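Local coordinates for protein endoribonuclease ToxN (Pectobacterium atrosepticum, PDB 2XDB) that cleaves RNA as the endoribonuclease toxin of a type III toxin-antitoxin system that protects against phage, and is held in check by a non-coding RNA antitoxin, at residues 134-139 and 148-153; 65-70 and 142-147. All coordinates share one frame; numbering follows the deposited sequence.

Contact 1: 134-139 and 148-153; sequences TLRNLV and CNFSLL. With nucleotides of chain B.
Phe150 reaches from the first turn of helix 150-156 to the flank of helix 125-140, where Val139, Arg136 and Leu135 receive its ring. The first torsion (chi1 -55°) sets CG anti to the carbonyl carbon, and past CB it is the ring that meets 134-139. From there the ring carbons CD2 and CE2 do most of the touching: CD2 lies 3.8 Å from CG1 of Val139, and CE2 is 3.9 Å from CG2 of the same residue, so both valine branches lie against the CD2-CE2 bond. The two side chains cross at about a right angle. CD2 also comes within 4.1 Å of Arg136 CA, while the tip, CZ, is 4.3 Å from Leu135 CD2. One ring face is covered by its own segment: Cys148 O stands 3.5 Å above the ring plane, over its centre.

Around this apolar join the polar groups have other work. Arg136 runs out in an extended chain and its NE makes a salt bridge to Glu154, tying the two helices together a second time. Asn149 is the N-cap of helix 150-156: its OD1 accepts from Leu152 N at 3.2 Å with an N-H...O angle of 162°, the donor standing well above the carbonyl plane. On a different flank of helix 125-140, Asn137 ND2 makes a weak hydrogen bond of 3.2 Å to OP2 of U21 of chain B, and Thr134 OG1, which also bonds Ser130 O, is near the same phosphate.

This is helix-to-helix packing through one aromatic side chain, continued onto the sheet by Phe150 touching Met89, with another flank of the longer helix turned to the RNA.

Contact 2: 65-70 and 142-147; sequences SLSCFK and GKMQGT. With nucleotides of chain B.
The backbones of 65-70 and 142-147, both without regular structure where they meet, stay well apart: the closest CA atoms, those of Ser67 and Thr147, are 8.1 Å from each other, and no hydrogen bond joins the segments. Side chains span the gap. Met144, bent at its last torsion (chi3 -53°), brings CE to 4.2 Å from Leu66 CB, and its sulfur passes near the hydroxyl of Ser67.

The adenosine A5 of chain B lies across this bridge. Leu66 and Met144 both approach the same face of its base, Leu66 from the side of the six-membered ring and the imidazole nitrogen N7, Met144 from the glycosidic side. CB of Leu66 is 3.5 Å from N7 of A5, whereas SD of Met144 is 3.7 Å from C1' of the ribose. CE of Met144 lies closest to N3 of A5 of chain B, at 4.2 Å. Together they make an apolar platform under the nucleoside.

The phosphate of A5 is taken by the serines. Ser65 OG donates to OP1 at 2.6 Å and at the same time accepts from Ser67 N at 3.3 Å, an ST turn, with the same hydroxyl bonded to the phosphate. Ser67 OG adds a weak bond of 3.4 Å to OP2. Lys131 NZ, from helix 125-140, hydrogen-bonds Ser65 O. At the far end, Gly142 closes helix 125-140 with a Schellman motif; its positive phi suits glycine and turns the chain into the loop that carries Met144.

In chemical terms the contact divides its labour: neutral hydroxyls hold the phosphate by hydrogen bonds, while these two segments give the base van der Waals contact and no hydrogen bond, consistent with recognition by shape here.

In the fold
Contacts 1 and 2 lie with their centres 9 Å apart on the same side of the chain's centre. Their segments alternate along the sequence: 65-70, 134-139, 142-147, 148-153. The last three are nearly continuous, as helix 125-140 ends, the loop 142-147 follows and helix 150-156 begins. They meet at Met144, whose CE packs on Leu135 and Leu138, and at Leu138 O, a probable hydrogen-bond partner of Lys143 N. Both also rest on strand 80-91 of the antiparallel sheet. Contact 1 joins helix 125-140 to helix 150-156, and contact 2 joins the loop between them to the segment leading into strand 69-73; both present side chains to the bound RNA.

Contact 1: 134-139 and 148-153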
ATOM      1  N   THR A 134       0.752 -14.001  -3.481  1.00 34.37           N
ATOM      2  CA  THR A 134       1.142 -15.119  -2.638  1.00 38.56           C
ATOM      3  C   THR A 134       0.816 -14.791  -1.191  1.00 39.90           C
ATOM      4  O   THR A 134       0.478 -15.669  -0.403  1.00 43.44           O
ATOM      5  CB  THR A 134       2.634 -15.466  -2.780  1.00 45.71           C
ATOM      6  OG1 THR A 134       2.945 -15.700  -4.157  1.00 47.23           O
ATOM      7  CG2 THR A 134       2.967 -16.718  -1.989  1.00 46.03           C
ATOM      8  N   LEU A 135       0.901 -13.513  -0.850  1.00 39.37           N
ATOM      9  CA  LEU A 135       0.604 -13.076   0.504  1.00 39.32           C
ATOM     10  C   LEU A 135      -0.834 -13.412   0.843  1.00 41.72           C
ATOM     11  O   LEU A 135      -1.120 -14.034   1.873  1.00 44.93           O
ATOM     12  CB  LEU A 135       0.856 -11.582   0.652  1.00 33.23           C
ATOM     13  CG  LEU A 135       0.442 -10.968   1.978  1.00 37.91           C
ATOM     14  CD1 LEU A 135       1.231 -11.599   3.104  1.00 42.40           C
ATOM     15  CD2 LEU A 135       0.654  -9.463   1.942  1.00 38.92           C
ATOM     16  N   ARG A 136      -1.742 -13.022  -0.040  1.00 36.11           N
ATOM     17  CA  ARG A 136      -3.162 -13.239   0.204  1.00 37.72           C
ATOM     18  C   ARG A 136      -3.478 -14.733   0.210  1.00 45.46           C
ATOM     19  O   ARG A 136      -4.257 -15.197   1.033  1.00 55.00           O
ATOM     20  CB  ARG A 136      -3.991 -12.491  -0.838  1.00 32.74           C
ATOM     21  CG  ARG A 136      -5.473 -12.752  -0.830  1.00 29.15           C
ATOM     22  CD  ARG A 136      -6.133 -11.968  -1.980  1.00 35.78           C
ATOM     23  NE  ARG A 136      -7.576 -12.131  -1.999  1.00 35.13           N
ATOM     24  CZ  ARG A 136      -8.210 -13.098  -2.649  1.00 37.58           C
ATOM     25  NH1 ARG A 136      -7.526 -13.979  -3.360  1.00 37.53           N
ATOM     26  NH2 ARG A 136      -9.535 -13.182  -2.590  1.00 37.29           N
ATOM     27  N   ASN A 137      -2.859 -15.492  -0.688  1.00 45.13           N
ATOM     28  CA  ASN A 137      -3.082 -16.933  -0.707  1.00 49.15           C
ATOM     29  C   ASN A 137      -2.718 -17.572   0.630  1.00 50.76           C
ATOM     30  O   ASN A 137      -3.512 -18.299   1.218  1.00 48.75           O
ATOM     31  CB  ASN A 137      -2.295 -17.590  -1.829  1.00 47.82           C
ATOM     32  CG  ASN A 137      -2.894 -17.324  -3.176  1.00 56.48           C
ATOM     33  OD1 ASN A 137      -4.089 -17.047  -3.284  1.00 52.96           O
ATOM     34  ND2 ASN A 137      -2.070 -17.403  -4.226  1.00 60.68           N
ATOM     35  N   LEU A 138      -1.515 -17.282   1.110  1.00 44.62           N
ATOM     36  CA  LEU A 138      -1.083 -17.774   2.404  1.00 40.76           C
ATOM     37  C   LEU A 138      -2.058 -17.373   3.501  1.00 46.27           C
ATOM     38  O   LEU A 138      -2.360 -18.175   4.388  1.00 50.51           O
ATOM     39  CB  LEU A 138       0.324 -17.285   2.724  1.00 40.31           C
ATOM     40  CG  LEU A 138       1.401 -17.835   1.772  1.00 43.56           C
ATOM     41  CD1 LEU A 138       2.794 -17.401   2.167  1.00 42.39           C
ATOM     42  CD2 LEU A 138       1.338 -19.332   1.745  1.00 44.74           C
ATOM     43  N   VAL A 139      -2.577 -16.151   3.447  1.00 40.32           N
ATOM     44  CA  VAL A 139      -3.481 -15.730   4.507  1.00 38.48           C
ATOM     45  C   VAL A 139      -4.807 -16.501   4.428  1.00 42.59           C
ATOM     46  O   VAL A 139      -5.351 -16.904   5.455  1.00 39.96           O
ATOM     47  CB  VAL A 139      -3.666 -14.195   4.557  1.00 38.66           C
ATOM     48  CG1 VAL A 139      -4.808 -13.815   5.467  1.00 36.52           C
ATOM     49  CG2 VAL A 139      -2.408 -13.538   5.051  1.00 40.79           C
ATOM     50  N   CYS A 148      -3.905  -7.729   7.558  1.00 39.49           N
ATOM     51  CA  CYS A 148      -5.324  -7.414   7.464  1.00 40.09           C
ATOM     52  C   CYS A 148      -6.053  -8.698   7.143  1.00 48.27           C
ATOM     53  O   CYS A 148      -5.561  -9.526   6.372  1.00 51.34           O
ATOM     54  CB  CYS A 148      -5.619  -6.390   6.362  1.00 38.74           C
ATOM     55  SG  CYS A 148      -5.120  -4.691   6.711  1.00 54.31           S
ATOM     56  N   ASN A 149      -7.231  -8.853   7.731  1.00 43.97           N
ATOM     57  CA  ASN A 149      -8.072  -9.997   7.456  1.00 38.48           C
ATOM     58  C   ASN A 149      -8.714  -9.836   6.078  1.00 43.34           C
ATOM     59  O   ASN A 149      -9.831  -9.325   5.950  1.00 49.58           O
ATOM     60  CB  ASN A 149      -9.128 -10.128   8.548  1.00 30.78           C
ATOM     61  CG  ASN A 149      -9.974 -11.364   8.396  1.00 46.09           C
ATOM     62  OD1 ASN A 149      -9.993 -12.018   7.339  1.00 54.39           O
ATOM     63  ND2 ASN A 149     -10.700 -11.695   9.453  1.00 50.76           N
ATOM     64  N   PHE A 150      -8.004 -10.272   5.044  1.00 39.66           N
ATOM     65  CA  PHE A 150      -8.461 -10.047   3.675  1.00 37.10           C
ATOM     66  C   PHE A 150      -9.858 -10.598   3.367  1.00 36.38           C
ATOM     67  O   PHE A 150     -10.624  -9.957   2.656  1.00 45.06           O
ATOM     68  CB  PHE A 150      -7.456 -10.583   2.670  1.00 38.12           C
ATOM     69  CG  PHE A 150      -6.074 -10.033   2.837  1.00 37.82           C
ATOM     70  CD1 PHE A 150      -5.851  -8.666   2.795  1.00 39.13           C
ATOM     71  CD2 PHE A 150      -4.988 -10.889   3.003  1.00 32.68           C
ATOM     72  CE1 PHE A 150      -4.564  -8.148   2.944  1.00 38.36           C
ATOM     73  CE2 PHE A 150      -3.703 -10.383   3.152  1.00 32.98           C
ATOM     74  CZ  PHE A 150      -3.491  -9.006   3.120  1.00 33.47           C
ATOM     75  N   SER A 151     -10.197 -11.774   3.886  1.00 37.63           N
ATOM     76  CA  SER A 151     -11.528 -12.344   3.636  1.00 40.10           C
ATOM     77  C   SER A 151     -12.640 -11.487   4.247  1.00 46.96           C
ATOM     78  O   SER A 151     -13.689 -11.273   3.623  1.00 47.38           O
ATOM     79  CB  SER A 151     -11.642 -13.763   4.186  1.00 41.01           C
ATOM     80  OG  SER A 151     -10.596 -14.600   3.726  1.00 45.73           O
ATOM     81  N   LEU A 152     -12.414 -11.012   5.471  1.00 39.08           N
ATOM     82  CA  LEU A 152     -13.409 -10.218   6.176  1.00 40.68           C
ATOM     83  C   LEU A 152     -13.607  -8.887   5.444  1.00 49.14           C
ATOM     84  O   LEU A 152     -14.742  -8.501   5.149  1.00 46.72           O
ATOM     85  CB  LEU A 152     -12.971  -9.972   7.626  1.00 42.28           C
ATOM     86  CG  LEU A 152     -14.047  -9.935   8.724  1.00 39.87           C
ATOM     87  CD1 LEU A 152     -13.706  -8.951   9.847  1.00 32.65           C
ATOM     88  CD2 LEU A 152     -15.383  -9.598   8.137  1.00 28.80           C
ATOM     89  N   LEU A 153     -12.501  -8.194   5.152  1.00 43.40           N
ATOM     90  CA  LEU A 153     -12.561  -6.950   4.403  1.00 36.41           C
ATOM     91  C   LEU A 153     -13.259  -7.199   3.074  1.00 44.94           C
ATOM     92  O   LEU A 153     -14.134  -6.434   2.662  1.00 44.45           O
ATOM     93  CB  LEU A 153     -11.166  -6.377   4.149  1.00 31.88           C
ATOM     94  CG  LEU A 153     -10.403  -5.846   5.358  1.00 35.24           C
ATOM     95  CD1 LEU A 153      -9.132  -5.091   4.942  1.00 34.95           C
ATOM     96  CD2 LEU A 153     -11.293  -4.942   6.167  1.00 31.56           C
TER
ATOM     97  P     U B  21       0.970 -19.837  -4.267  1.00 87.98           P
ATOM     98  OP1   U B  21       1.863 -18.695  -4.614  1.00 75.54           O
ATOM     99  OP2   U B  21      -0.008 -19.677  -3.160  1.00 86.27           O
ATOM    100  O5'   U B  21       0.221 -20.329  -5.582  1.00 85.99           O
ATOM    101  C5'   U B  21      -0.657 -21.448  -5.550  1.00 92.70           C
ATOM    102  C4'   U B  21      -0.563 -22.308  -6.792  1.00101.12           C
ATOM    103  O4'   U B  21      -0.814 -21.515  -7.988  1.00104.72           O
ATOM    104  C3'   U B  21       0.767 -23.024  -7.028  1.00106.47           C
ATOM    105  O3'   U B  21       0.504 -24.307  -7.601  1.00113.52           O
ATOM    106  C2'   U B  21       1.426 -22.145  -8.086  1.00105.34           C
ATOM    107  O2'   U B  21       2.416 -22.796  -8.850  1.00102.85           O
ATOM    108  C1'   U B  21       0.212 -21.768  -8.932  1.00111.50           C
ATOM    109  N1    U B  21       0.320 -20.649  -9.916  1.00128.02           N
ATOM    110  C2    U B  21       1.375 -19.745  -9.906  1.00132.21           C
ATOM    111  O2    U B  21       2.304 -19.774  -9.115  1.00130.89           O
ATOM    112  N3    U B  21       1.310 -18.774 -10.881  1.00137.50           N
ATOM    113  C4    U B  21       0.334 -18.599 -11.846  1.00142.17           C
ATOM    114  O4    U B  21       0.421 -17.671 -12.655  1.00142.85           O
ATOM    115  C5    U B  21      -0.718 -19.566 -11.793  1.00142.81           C
ATOM    116  C6    U B  21      -0.683 -20.523 -10.857  1.00138.22           C
TER

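Contact 2: 65-70 and 142-147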
ATOM      1  N   SER A  65      10.858 -11.381   1.523  1.00 53.09           N
ATOM      2  CA  SER A  65       9.704 -11.155   2.395  1.00 58.16           C
ATOM      3  C   SER A  65       8.404 -10.887   1.670  1.00 59.33           C
ATOM      4  O   SER A  65       8.361 -10.145   0.682  1.00 56.77           O
ATOM      5  CB  SER A  65       9.942  -9.999   3.356  1.00 62.08           C
ATOM      6  OG  SER A  65       8.790  -9.825   4.159  1.00 64.76           O
ATOM      7  N   LEU A  66       7.343 -11.484   2.202  1.00 60.36           N
ATOM      8  CA  LEU A  66       6.002 -11.358   1.647  1.00 55.70           C
ATOM      9  C   LEU A  66       5.234 -10.164   2.240  1.00 52.72           C
ATOM     10  O   LEU A  66       4.309  -9.648   1.617  1.00 58.62           O
ATOM     11  CB  LEU A  66       5.227 -12.653   1.904  1.00 49.76           C
ATOM     12  CG  LEU A  66       4.807 -13.441   0.673  1.00 54.84           C
ATOM     13  CD1 LEU A  66       5.311 -12.742  -0.564  1.00 61.89           C
ATOM     14  CD2 LEU A  66       5.319 -14.858   0.742  1.00 50.77           C
ATOM     15  N   SER A  67       5.619  -9.735   3.438  1.00 40.99           N
ATOM     16  CA  SER A  67       4.923  -8.667   4.146  1.00 49.78           C
ATOM     17  C   SER A  67       5.278  -7.277   3.627  1.00 53.28           C
ATOM     18  O   SER A  67       4.463  -6.358   3.635  1.00 57.24           O
ATOM     19  CB  SER A  67       5.272  -8.733   5.626  1.00 54.89           C
ATOM     20  OG  SER A  67       5.232 -10.073   6.071  1.00 65.74           O
ATOM     21  N   CYS A  68       6.513  -7.137   3.179  1.00 52.76           N
ATOM     22  CA  CYS A  68       7.085  -5.839   2.884  1.00 49.77           C
ATOM     23  C   CYS A  68       7.848  -5.925   1.585  1.00 53.76           C
ATOM     24  O   CYS A  68       8.541  -6.900   1.330  1.00 67.64           O
ATOM     25  CB  CYS A  68       8.073  -5.446   3.997  1.00 38.42           C
ATOM     26  SG  CYS A  68       7.361  -5.495   5.653  1.00 82.04           S
ATOM     27  N   PHE A  69       7.738  -4.899   0.765  1.00 47.76           N
ATOM     28  CA  PHE A  69       8.658  -4.757  -0.336  1.00 46.08           C
ATOM     29  C   PHE A  69       9.448  -3.469  -0.124  1.00 46.36           C
ATOM     30  O   PHE A  69       8.881  -2.375  -0.185  1.00 47.61           O
ATOM     31  CB  PHE A  69       7.900  -4.741  -1.663  1.00 44.80           C
ATOM     32  CG  PHE A  69       8.787  -4.596  -2.858  1.00 49.63           C
ATOM     33  CD1 PHE A  69       9.476  -5.684  -3.358  1.00 51.67           C
ATOM     34  CD2 PHE A  69       8.941  -3.370  -3.478  1.00 51.58           C
ATOM     35  CE1 PHE A  69      10.305  -5.551  -4.459  1.00 52.85           C
ATOM     36  CE2 PHE A  69       9.759  -3.232  -4.587  1.00 52.81           C
ATOM     37  CZ  PHE A  69      10.444  -4.323  -5.077  1.00 52.11           C
ATOM     38  N   LYS A  70      10.744  -3.597   0.154  1.00 43.70           N
ATOM     39  CA  LYS A  70      11.589  -2.424   0.377  1.00 47.84           C
ATOM     40  C   LYS A  70      11.802  -1.585  -0.893  1.00 49.03           C
ATOM     41  O   LYS A  70      11.982  -2.117  -1.982  1.00 55.65           O
ATOM     42  CB  LYS A  70      12.940  -2.853   0.941  1.00 56.57           C
ATOM     43  CG  LYS A  70      13.053  -2.867   2.459  1.00 65.69           C
ATOM     44  CD  LYS A  70      14.451  -3.321   2.878  1.00 74.65           C
ATOM     45  CE  LYS A  70      14.895  -2.713   4.203  1.00 80.88           C
ATOM     46  NZ  LYS A  70      16.240  -3.220   4.633  1.00 82.79           N
ATOM     47  N   GLY A 142      -4.620 -19.826   6.052  1.00 42.17           N
ATOM     48  CA  GLY A 142      -4.347 -19.810   7.470  1.00 42.93           C
ATOM     49  C   GLY A 142      -2.877 -20.014   7.783  1.00 49.77           C
ATOM     50  O   GLY A 142      -2.538 -20.450   8.877  1.00 59.34           O
ATOM     51  N   LYS A 143      -2.002 -19.694   6.833  1.00 39.46           N
ATOM     52  CA  LYS A 143      -0.579 -19.923   7.020  1.00 40.56           C
ATOM     53  C   LYS A 143       0.185 -18.683   7.470  1.00 48.23           C
ATOM     54  O   LYS A 143       1.359 -18.775   7.815  1.00 59.94           O
ATOM     55  CB  LYS A 143       0.055 -20.472   5.744  1.00 47.89           C
ATOM     56  CG  LYS A 143      -0.116 -21.969   5.519  1.00 56.09           C
ATOM     57  CD  LYS A 143       0.559 -22.375   4.206  1.00 66.80           C
ATOM     58  CE  LYS A 143       0.584 -23.878   4.016  1.00 74.89           C
ATOM     59  NZ  LYS A 143      -0.777 -24.456   4.117  1.00 80.54           N
ATOM     60  N   MET A 144      -0.461 -17.525   7.471  1.00 46.71           N
ATOM     61  CA  MET A 144       0.209 -16.301   7.904  1.00 50.51           C
ATOM     62  C   MET A 144      -0.695 -15.402   8.745  1.00 56.76           C
ATOM     63  O   MET A 144      -1.892 -15.301   8.496  1.00 56.86           O
ATOM     64  CB  MET A 144       0.747 -15.523   6.699  1.00 52.07           C
ATOM     65  CG  MET A 144       2.077 -14.857   6.992  1.00 60.39           C
ATOM     66  SD  MET A 144       2.631 -13.714   5.732  1.00 59.38           S
ATOM     67  CE  MET A 144       2.508 -14.776   4.316  1.00 51.04           C
ATOM     68  N   GLN A 145      -0.123 -14.741   9.743  1.00 63.32           N
ATOM     69  CA  GLN A 145      -0.922 -13.881  10.611  1.00 70.68           C
ATOM     70  C   GLN A 145      -0.326 -12.487  10.736  1.00 61.14           C
ATOM     71  O   GLN A 145       0.757 -12.225  10.231  1.00 55.41           O
ATOM     72  CB  GLN A 145      -1.101 -14.505  12.000  1.00 86.58           C
ATOM     73  CG  GLN A 145      -0.090 -15.587  12.344  1.00102.22           C
ATOM     74  CD  GLN A 145      -0.556 -16.963  11.910  1.00112.79           C
ATOM     75  OE1 GLN A 145      -1.757 -17.197  11.752  1.00111.87           O
ATOM     76  NE2 GLN A 145       0.390 -17.884  11.717  1.00116.74           N
ATOM     77  N   GLY A 146      -1.040 -11.598  11.416  1.00 59.88           N
ATOM     78  CA  GLY A 146      -0.571 -10.240  11.593  1.00 54.68           C
ATOM     79  C   GLY A 146      -0.772  -9.406  10.348  1.00 52.69           C
ATOM     80  O   GLY A 146      -0.155  -8.351  10.193  1.00 55.62           O
ATOM     81  N   THR A 147      -1.631  -9.878   9.452  1.00 41.56           N
ATOM     82  CA  THR A 147      -2.021  -9.075   8.304  1.00 42.61           C
ATOM     83  C   THR A 147      -3.487  -8.669   8.398  1.00 44.65           C
ATOM     84  O   THR A 147      -4.229  -9.198   9.222  1.00 55.26           O
ATOM     85  CB  THR A 147      -1.799  -9.843   6.995  1.00 41.24           C
ATOM     86  OG1 THR A 147      -2.937 -10.673   6.708  1.00 41.96           O
ATOM     87  CG2 THR A 147      -0.557 -10.686   7.100  1.00 38.86           C
TER
ATOM     88  P     A B   5       8.472 -10.634   8.082  1.00 82.98           P
ATOM     89  OP1   A B   5       8.946 -10.151   6.762  1.00 81.66           O
ATOM     90  OP2   A B   5       7.313  -9.973   8.726  1.00 89.07           O
ATOM     91  O5'   A B   5       8.242 -12.204   8.010  1.00 72.63           O
ATOM     92  C5'   A B   5       8.065 -13.030   9.148  1.00 70.56           C
ATOM     93  C4'   A B   5       7.014 -14.083   8.886  1.00 74.14           C
ATOM     94  O4'   A B   5       6.256 -13.742   7.694  1.00 75.48           O
ATOM     95  C3'   A B   5       7.517 -15.488   8.613  1.00 72.46           C
ATOM     96  O3'   A B   5       7.798 -16.195   9.803  1.00 73.42           O
ATOM     97  C2'   A B   5       6.365 -16.101   7.835  1.00 77.40           C
ATOM     98  O2'   A B   5       5.303 -16.422   8.727  1.00 80.30           O
ATOM     99  C1'   A B   5       5.920 -14.912   6.985  1.00 75.10           C
ATOM    100  N9    A B   5       6.589 -14.848   5.668  1.00 75.09           N
ATOM    101  C8    A B   5       7.298 -13.786   5.157  1.00 76.31           C
ATOM    102  N7    A B   5       7.773 -13.981   3.951  1.00 74.64           N
ATOM    103  C5    A B   5       7.337 -15.259   3.637  1.00 72.15           C
ATOM    104  C6    A B   5       7.513 -16.046   2.489  1.00 66.94           C
ATOM    105  N6    A B   5       8.202 -15.641   1.411  1.00 61.29           N
ATOM    106  N1    A B   5       6.943 -17.271   2.494  1.00 63.72           N
ATOM    107  C2    A B   5       6.255 -17.667   3.570  1.00 63.55           C
ATOM    108  N3    A B   5       6.021 -17.020   4.705  1.00 69.42           N
ATOM    109  C4    A B   5       6.598 -15.805   4.676  1.00 73.09           C
TER